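Side-chain contact in CBS domain protein (Sulfolobus tokodaii, PDB 2EF7), which is of unknown function but carries a pair of CBS domains, modules that in related proteins often bind adenosine nucleotides and regulate a partner: residues A[27-30]-A[31-35]. Numbering follows the deposited sequence.
Sequences AKVM and TEKNI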
ATOM      1  N   ALA A  27      16.438   3.319 -25.308  1.00 20.69           N
ATOM      2  CA  ALA A  27      17.164   3.347 -24.047  1.00 22.03           C
ATOM      3  C   ALA A  27      17.458   4.796 -23.703  1.00 19.46           C
ATOM      4  O   ALA A  27      17.428   5.189 -22.540  1.00 22.22           O
ATOM      5  CB  ALA A  27      18.470   2.550 -24.151  1.00 24.83           C
ATOM      6  N   LYS A  28      17.725   5.600 -24.725  1.00 24.14           N
ATOM      7  CA  LYS A  28      18.023   6.998 -24.494  1.00 22.47           C
ATOM      8  C   LYS A  28      16.811   7.722 -23.919  1.00 28.10           C
ATOM      9  O   LYS A  28      16.957   8.560 -23.030  1.00 26.97           O
ATOM     10  CB  LYS A  28      18.466   7.674 -25.792  1.00 28.70           C
ATOM     11  CG  LYS A  28      18.886   9.129 -25.612  1.00 38.93           C
ATOM     12  CD  LYS A  28      19.540   9.679 -26.867  1.00 48.73           C
ATOM     13  CE  LYS A  28      20.049  11.100 -26.659  1.00 53.09           C
ATOM     14  NZ  LYS A  28      20.971  11.529 -27.755  1.00 58.06           N
ATOM     15  N   VAL A  29      15.618   7.399 -24.415  1.00 26.22           N
ATOM     16  CA  VAL A  29      14.410   8.057 -23.923  1.00 29.01           C
ATOM     17  C   VAL A  29      14.164   7.713 -22.463  1.00 25.12           C
ATOM     18  O   VAL A  29      13.897   8.589 -21.640  1.00 27.09           O
ATOM     19  CB  VAL A  29      13.151   7.644 -24.715  1.00 31.13           C
ATOM     20  CG1 VAL A  29      11.929   8.306 -24.100  1.00 32.84           C
ATOM     21  CG2 VAL A  29      13.281   8.049 -26.179  1.00 35.65           C
HETATM   22  N   MSE A  30      14.242   6.424 -22.158  1.00 24.98           N
HETATM   23  CA  MSE A  30      14.018   5.939 -20.808  1.00 22.24           C
HETATM   24  C   MSE A  30      15.034   6.516 -19.840  1.00 29.38           C
HETATM   25  O   MSE A  30      14.709   6.808 -18.687  1.00 26.16           O
HETATM   26  CB  MSE A  30      14.072   4.418 -20.802  1.00 21.53           C
HETATM   27  CG  MSE A  30      13.006   3.790 -21.695  1.00 23.59           C
HETATM   28 SE   MSE A  30      13.199   1.872 -21.849  1.00 39.29          SE
HETATM   29  CE  MSE A  30      13.284   1.437 -19.967  1.00 18.99           C
ATOM     30  N   THR A  31      16.261   6.696 -20.317  1.00 23.97           N
ATOM     31  CA  THR A  31      17.316   7.252 -19.488  1.00 26.16           C
ATOM     32  C   THR A  31      17.061   8.740 -19.246  1.00 27.65           C
ATOM     33  O   THR A  31      17.155   9.213 -18.117  1.00 30.71           O
ATOM     34  CB  THR A  31      18.704   7.085 -20.159  1.00 27.39           C
ATOM     35  OG1 THR A  31      19.025   5.694 -20.252  1.00 29.13           O
ATOM     36  CG2 THR A  31      19.782   7.803 -19.354  1.00 29.60           C
ATOM     37  N   GLU A  32      16.716   9.468 -20.307  1.00 30.62           N
ATOM     38  CA  GLU A  32      16.472  10.904 -20.201  1.00 35.92           C
ATOM     39  C   GLU A  32      15.171  11.288 -19.517  1.00 39.71           C
ATOM     40  O   GLU A  32      15.063  12.384 -18.963  1.00 42.41           O
ATOM     41  CB  GLU A  32      16.544  11.548 -21.581  1.00 38.20           C
ATOM     42  CG  GLU A  32      17.956  11.546 -22.140  1.00 45.46           C
ATOM     43  CD  GLU A  32      18.027  12.031 -23.572  1.00 55.93           C
ATOM     44  OE1 GLU A  32      19.151  12.108 -24.118  1.00 59.52           O
ATOM     45  OE2 GLU A  32      16.960  12.330 -24.152  1.00 61.66           O
ATOM     46  N   LYS A  33      14.190  10.390 -19.558  1.00 37.94           N
ATOM     47  CA  LYS A  33      12.897  10.622 -18.922  1.00 33.82           C
ATOM     48  C   LYS A  33      12.872   9.933 -17.556  1.00 35.28           C
ATOM     49  O   LYS A  33      11.931  10.094 -16.784  1.00 33.98           O
ATOM     50  CB  LYS A  33      11.768  10.053 -19.785  1.00 34.84           C
ATOM     51  CG  LYS A  33      11.503  10.795 -21.081  1.00 41.97           C
ATOM     52  CD  LYS A  33      10.996  12.198 -20.825  1.00 42.14           C
ATOM     53  CE  LYS A  33      10.311  12.762 -22.053  1.00 47.56           C
ATOM     54  NZ  LYS A  33      11.170  12.686 -23.263  1.00 52.02           N
ATOM     55  N   ASN A  34      13.916   9.159 -17.276  1.00 37.75           N
ATOM     56  CA  ASN A  34      14.030   8.421 -16.025  1.00 36.23           C
ATOM     57  C   ASN A  34      12.788   7.570 -15.767  1.00 36.97           C
ATOM     58  O   ASN A  34      12.119   7.719 -14.743  1.00 35.97           O
ATOM     59  CB  ASN A  34      14.265   9.384 -14.856  1.00 41.50           C
ATOM     60  CG  ASN A  34      14.558   8.656 -13.549  1.00 49.71           C
ATOM     61  OD1 ASN A  34      15.281   7.661 -13.527  1.00 51.62           O
ATOM     62  ND2 ASN A  34      14.006   9.162 -12.451  1.00 56.27           N
ATOM     63  N   ILE A  35      12.479   6.681 -16.707  1.00 34.24           N
ATOM     64  CA  ILE A  35      11.325   5.795 -16.571  1.00 27.25           C
ATOM     65  C   ILE A  35      11.776   4.343 -16.783  1.00 29.63           C
ATOM     66  O   ILE A  35      12.824   4.094 -17.391  1.00 29.27           O
ATOM     67  CB  ILE A  35      10.214   6.161 -17.591  1.00 29.28           C
ATOM     68  CG1 ILE A  35      10.793   6.245 -19.010  1.00 24.46           C
ATOM     69  CG2 ILE A  35       9.579   7.484 -17.203  1.00 30.14           C
ATOM     70  CD1 ILE A  35       9.770   6.648 -20.068  1.00 25.69           C
TER
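Residues 27-30 and 31-35 are successive parts of helix 23-33 and the turn that ends it. The amides of Thr31, Glu32 and Lys33 bond to the carbonyls of Ala27, Lys28 and Val29. Asn34, with positive phi (53°), breaks the helix. Ile35 N then reaches back to Met30 O at 3.0 Å, in the carbonyl plane, and Asn34 N makes a weak bond to Thr31 O at 3.3 Å. Thr31 OG1 donates to Ala27 O at 2.8 Å. Its chi1 of -65° sets the hydroxyl beside its own backbone N, facing the preceding turn. The hydroxyl and Thr31 N grip Ala27 O from opposite faces of the carbonyl plane. A valine here would probably leave Ala27 O with the amide bond alone from Thr31's position. Val29 and Lys33 lie side by side, CG1 of Val29 being 3.9 Å from CG of Lys33. Met30 CB meets Ile35 CG1 at 4.2 Å, while the selenomethionine side chain of Met30 touches Ile55 of helix 52-60. Ala27 and Thr31 pack on Ile59 and Gly60 of the second subunit. This is a Schellman motif, closing the helix of a beta-alpha-beta unit in the first CBS domain before strand 37-42.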